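Local coordinates for CBS domain protein (Streptococcus pneumoniae serotype 4, PDB 7LZG) that is of unknown function but carries a pair of CBS domains, which in many relatives bind adenosyl nucleotides, and may sense such ligands, at residues R50-T63 with S116-Q128. Numbering follows the deposited sequence.
Sequences RVPVVTDEKQFVGT and SFLPVVDAEGIFQ
Phe60 and Phe127 sit side by side at the heart of this contact, each reaching across from its own hairpin. Their planes are tilted by only 21°, yet the rings are slid so far apart, 5.8 Å between centroids, that they barely overlap; they meet at Phe60 CD1 and Phe127 CD1, 3.6 Å apart. With CG anti to the backbone N (chi1 171°), the Phe127 ring reaches across to Pro52, whose CB lies over one face in a CH-pi contact, while CG1 of Val54 packs on the Phe127 CB. The Phe60 ring lies over the 116-128 hairpin instead: its CZ meets Pro119 CG at 3.6 Å, and Val121 CG2 packs against CD2 and CG. Farther along, the Phe117 ring lies against the 50-63 hairpin, where Arg50 and Thr63 meet it, with CG2 of Thr63 3.6 Å from its CD2 and the Arg50 backbone carbonyl near its CE1. Arg50 itself turns its guanidinium to a salt bridge with Asp68.

Toward the hairpin turns the packing gives way to backbone pairing. Phe127 N donates to Lys58 O (3.1 Å) and Phe60 N to Gly125 O (2.9 Å), both nearly straight, forming a single beta bridge between Gln59 and Ile126. Asp122 OD1 braces the turn at 122-126 by accepting from the N atoms of Gly125 and Ile126, and in the 55-58 turn Thr55 OG1 does likewise for Glu57 and Gln59. Beyond the bridge lies the solvent side, where Lys58 leads its amine away and the exposed, poorly ordered Glu57 and Glu124 add little.

Equivalent beta hairpins, one from each CBS domain, thus face each other across a largely apolar interface, as in the paired-domain Bateman module.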
loop_
_atom_site.group_PDB
_atom_site.type_symbol
_atom_site.label_atom_id
_atom_site.label_comp_id
_atom_site.label_asym_id
_atom_site.label_seq_id
_atom_site.Cartn_x
_atom_site.Cartn_y
_atom_site.Cartn_z
ATOM N N ARG B 50 -1.385 7.326 1.181
ATOM C CA ARG B 50 -1.303 8.184 2.353
ATOM C C ARG B 50 -0.239 9.247 2.132
ATOM O O ARG B 50 0.833 8.962 1.588
ATOM C CB ARG B 50 -0.973 7.384 3.618
ATOM C CG ARG B 50 -1.824 6.144 3.806
ATOM C CD ARG B 50 -1.796 5.679 5.248
ATOM N NE ARG B 50 -2.388 6.666 6.143
ATOM C CZ ARG B 50 -3.685 6.755 6.407
ATOM N NH1 ARG B 50 -4.560 5.930 5.854
ATOM N NH2 ARG B 50 -4.114 7.695 7.244
ATOM N N VAL B 51 -0.541 10.471 2.551
ATOM C CA VAL B 51 0.426 11.562 2.489
ATOM C C VAL B 51 0.599 12.136 3.890
ATOM O O VAL B 51 -0.360 12.158 4.676
ATOM C CB VAL B 51 -0.004 12.646 1.486
ATOM C CG1 VAL B 51 -0.105 12.061 0.088
ATOM C CG2 VAL B 51 -1.319 13.277 1.906
ATOM N N PRO B 52 1.794 12.590 4.254
ATOM C CA PRO B 52 1.985 13.173 5.584
ATOM C C PRO B 52 1.344 14.549 5.678
ATOM O O PRO B 52 1.128 15.240 4.680
ATOM C CB PRO B 52 3.507 13.258 5.717
ATOM C CG PRO B 52 3.988 13.369 4.311
ATOM C CD PRO B 52 3.045 12.553 3.478
ATOM N N VAL B 53 1.031 14.938 6.912
ATOM C CA VAL B 53 0.422 16.229 7.207
ATOM C C VAL B 53 1.356 16.996 8.129
ATOM O O VAL B 53 1.779 16.475 9.167
ATOM C CB VAL B 53 -0.970 16.074 7.845
ATOM C CG1 VAL B 53 -1.507 17.426 8.277
ATOM C CG2 VAL B 53 -1.926 15.408 6.870
ATOM N N VAL B 54 1.676 18.231 7.746
ATOM C CA VAL B 54 2.573 19.086 8.508
ATOM C C VAL B 54 1.897 20.433 8.729
ATOM O O VAL B 54 0.899 20.770 8.091
ATOM C CB VAL B 54 3.937 19.270 7.810
ATOM C CG1 VAL B 54 4.645 17.932 7.671
ATOM C CG2 VAL B 54 3.751 19.922 6.451
ATOM N N THR B 55 2.455 21.203 9.659
ATOM C CA THR B 55 1.977 22.551 9.933
ATOM C C THR B 55 2.634 23.523 8.955
ATOM O O THR B 55 3.327 23.125 8.014
ATOM C CB THR B 55 2.266 22.935 11.382
ATOM O OG1 THR B 55 3.676 23.116 11.555
ATOM C CG2 THR B 55 1.788 21.848 12.328
ATOM N N ASP B 56 2.427 24.825 9.169
ATOM C CA ASP B 56 3.120 25.820 8.360
ATOM C C ASP B 56 4.605 25.896 8.693
ATOM O O ASP B 56 5.378 26.447 7.902
ATOM C CB ASP B 56 2.469 27.194 8.536
ATOM C CG ASP B 56 2.425 27.637 9.984
ATOM O OD1 ASP B 56 2.325 26.766 10.874
ATOM O OD2 ASP B 56 2.490 28.859 10.234
ATOM N N GLU B 57 5.018 25.353 9.840
ATOM C CA GLU B 57 6.423 25.273 10.223
ATOM C C GLU B 57 6.943 23.837 10.156
ATOM O O GLU B 57 7.823 23.451 10.928
ATOM C CB GLU B 57 6.635 25.865 11.617
ATOM C CG GLU B 57 5.764 25.258 12.708
ATOM C CD GLU B 57 5.965 25.929 14.056
ATOM O OE1 GLU B 57 6.688 26.946 14.114
ATOM O OE2 GLU B 57 5.398 25.440 15.057
ATOM N N LYS B 58 6.391 23.042 9.240
ATOM C CA LYS B 58 6.807 21.677 8.923
ATOM C C LYS B 58 6.702 20.717 10.104
ATOM O O LYS B 58 7.279 19.624 10.054
ATOM C CB LYS B 58 8.232 21.642 8.356
ATOM C CG LYS B 58 8.412 22.417 7.063
ATOM C CD LYS B 58 9.841 22.302 6.559
ATOM C CE LYS B 58 10.017 22.973 5.211
ATOM N NZ LYS B 58 11.398 22.788 4.689
ATOM N N GLN B 59 5.979 21.081 11.161
ATOM C CA GLN B 59 5.790 20.171 12.285
ATOM C C GLN B 59 4.907 19.004 11.861
ATOM O O GLN B 59 3.769 19.204 11.428
ATOM C CB GLN B 59 5.172 20.908 13.469
ATOM C CG GLN B 59 6.158 21.744 14.268
ATOM C CD GLN B 59 6.974 20.912 15.239
ATOM O OE1 GLN B 59 6.555 19.831 15.653
ATOM N NE2 GLN B 59 8.146 21.414 15.607
ATOM N N PHE B 60 5.431 17.786 11.984
ATOM C CA PHE B 60 4.699 16.601 11.553
ATOM C C PHE B 60 3.451 16.411 12.405
ATOM O O PHE B 60 3.542 16.243 13.626
ATOM C CB PHE B 60 5.593 15.367 11.632
ATOM C CG PHE B 60 4.877 14.081 11.328
ATOM C CD1 PHE B 60 4.611 13.714 10.020
ATOM C CD2 PHE B 60 4.469 13.241 12.351
ATOM C CE1 PHE B 60 3.951 12.534 9.736
ATOM C CE2 PHE B 60 3.808 12.058 12.074
ATOM C CZ PHE B 60 3.551 11.704 10.766
ATOM N N VAL B 61 2.288 16.434 11.762
ATOM C CA VAL B 61 1.025 16.190 12.448
ATOM C C VAL B 61 0.620 14.727 12.351
ATOM O O VAL B 61 0.295 14.089 13.355
ATOM C CB VAL B 61 -0.073 17.112 11.875
ATOM C CG1 VAL B 61 -1.364 16.960 12.666
ATOM C CG2 VAL B 61 0.396 18.554 11.870
ATOM N N GLY B 62 0.642 14.180 11.142
ATOM C CA GLY B 62 0.262 12.800 10.934
ATOM C C GLY B 62 0.148 12.505 9.454
ATOM O O GLY B 62 0.598 13.282 8.609
ATOM N N THR B 63 -0.460 11.362 9.158
ATOM C CA THR B 63 -0.734 10.949 7.791
ATOM C C THR B 63 -2.236 10.960 7.548
ATOM O O THR B 63 -3.032 10.804 8.476
ATOM C CB THR B 63 -0.174 9.554 7.506
ATOM O OG1 THR B 63 -0.793 8.603 8.382
ATOM C CG2 THR B 63 1.330 9.531 7.722
ATOM N N SER B 116 2.061 0.295 6.661
ATOM C CA SER B 116 2.775 0.364 5.395
ATOM C C SER B 116 3.401 1.726 5.145
ATOM O O SER B 116 3.974 1.943 4.071
ATOM C CB SER B 116 1.835 0.015 4.236
ATOM O OG SER B 116 0.820 0.992 4.095
ATOM N N PHE B 117 3.309 2.646 6.101
ATOM C CA PHE B 117 3.774 4.015 5.923
ATOM C C PHE B 117 4.503 4.435 7.188
ATOM O O PHE B 117 3.893 4.510 8.260
ATOM C CB PHE B 117 2.598 4.952 5.632
ATOM C CG PHE B 117 2.978 6.195 4.883
ATOM C CD1 PHE B 117 3.086 6.182 3.502
ATOM C CD2 PHE B 117 3.209 7.381 5.559
ATOM C CE1 PHE B 117 3.429 7.328 2.808
ATOM C CE2 PHE B 117 3.549 8.530 4.873
ATOM C CZ PHE B 117 3.661 8.504 3.495
ATOM N N LEU B 118 5.801 4.699 7.071
ATOM C CA LEU B 118 6.645 4.998 8.228
ATOM C C LEU B 118 7.319 6.351 8.053
ATOM O O LEU B 118 8.325 6.460 7.329
ATOM C CB LEU B 118 7.687 3.900 8.427
ATOM C CG LEU B 118 8.516 3.985 9.706
ATOM C CD1 LEU B 118 7.610 3.936 10.921
ATOM C CD2 LEU B 118 9.534 2.860 9.747
ATOM N N PRO B 119 6.812 7.404 8.686
ATOM C CA PRO B 119 7.453 8.717 8.578
ATOM C C PRO B 119 8.728 8.787 9.407
ATOM O O PRO B 119 8.961 7.991 10.318
ATOM C CB PRO B 119 6.392 9.682 9.125
ATOM C CG PRO B 119 5.117 8.876 9.210
ATOM C CD PRO B 119 5.552 7.471 9.441
ATOM N N VAL B 120 9.559 9.769 9.071
ATOM C CA VAL B 120 10.805 10.028 9.782
ATOM C C VAL B 120 10.707 11.420 10.388
ATOM O O VAL B 120 10.689 12.422 9.660
ATOM C CB VAL B 120 12.032 9.905 8.868
ATOM C CG1 VAL B 120 13.302 10.233 9.641
ATOM C CG2 VAL B 120 12.107 8.507 8.277
ATOM N N VAL B 121 10.641 11.484 11.715
ATOM C CA VAL B 121 10.521 12.736 12.450
ATOM C C VAL B 121 11.694 12.836 13.413
ATOM O O VAL B 121 11.968 11.893 14.164
ATOM C CB VAL B 121 9.185 12.826 13.211
ATOM C CG1 VAL B 121 9.002 14.214 13.794
ATOM C CG2 VAL B 121 8.024 12.464 12.299
ATOM N N ASP B 122 12.380 13.977 13.393
ATOM C CA ASP B 122 13.497 14.193 14.299
ATOM C C ASP B 122 12.984 14.442 15.718
ATOM O O ASP B 122 11.778 14.475 15.981
ATOM C CB ASP B 122 14.365 15.351 13.804
ATOM C CG ASP B 122 13.559 16.599 13.493
ATOM O OD1 ASP B 122 12.335 16.605 13.745
ATOM O OD2 ASP B 122 14.153 17.577 12.991
ATOM N N ALA B 123 13.924 14.615 16.651
ATOM C CA ALA B 123 13.555 14.838 18.044
ATOM C C ALA B 123 12.807 16.149 18.240
ATOM O O ALA B 123 12.052 16.281 19.208
ATOM C CB ALA B 123 14.803 14.810 18.929
ATOM N N GLU B 124 12.998 17.120 17.345
ATOM C CA GLU B 124 12.292 18.391 17.469
ATOM C C GLU B 124 10.820 18.239 17.102
ATOM O O GLU B 124 9.936 18.699 17.834
ATOM C CB GLU B 124 12.962 19.450 16.594
ATOM C CG GLU B 124 12.282 20.809 16.644
ATOM C CD GLU B 124 13.007 21.856 15.825
ATOM O OE1 GLU B 124 13.987 21.498 15.138
ATOM O OE2 GLU B 124 12.600 23.036 15.872
ATOM N N GLY B 125 10.539 17.595 15.972
ATOM C CA GLY B 125 9.170 17.392 15.539
ATOM C C GLY B 125 8.951 17.728 14.080
ATOM O O GLY B 125 7.812 17.751 13.604
ATOM N N ILE B 126 10.035 17.988 13.359
ATOM C CA ILE B 126 9.974 18.349 11.948
ATOM C C ILE B 126 9.949 17.079 11.108
ATOM O O ILE B 126 10.671 16.114 11.385
ATOM C CB ILE B 126 11.160 19.260 11.563
ATOM C CG1 ILE B 126 10.769 20.736 11.688
ATOM C CG2 ILE B 126 11.652 18.967 10.153
ATOM C CD1 ILE B 126 10.454 21.185 13.099
ATOM N N PHE B 127 9.101 17.076 10.082
ATOM C CA PHE B 127 8.986 15.937 9.183
ATOM C C PHE B 127 10.128 15.949 8.171
ATOM O O PHE B 127 10.366 16.960 7.503
ATOM C CB PHE B 127 7.635 15.965 8.472
ATOM C CG PHE B 127 7.512 14.963 7.366
ATOM C CD1 PHE B 127 7.332 13.622 7.649
ATOM C CD2 PHE B 127 7.570 15.366 6.043
ATOM C CE1 PHE B 127 7.217 12.698 6.632
ATOM C CE2 PHE B 127 7.455 14.447 5.022
ATOM C CZ PHE B 127 7.281 13.111 5.317
ATOM N N GLN B 128 10.827 14.819 8.054
ATOM C CA GLN B 128 12.006 14.713 7.204
ATOM C C GLN B 128 11.865 13.724 6.056
ATOM O O GLN B 128 12.482 13.935 5.008
ATOM C CB GLN B 128 13.236 14.323 8.041
ATOM C CG GLN B 128 13.695 15.395 9.024
ATOM C CD GLN B 128 14.323 16.595 8.334
ATOM O OE1 GLN B 128 13.625 17.463 7.809
ATOM N NE2 GLN B 128 15.650 16.647 8.332
#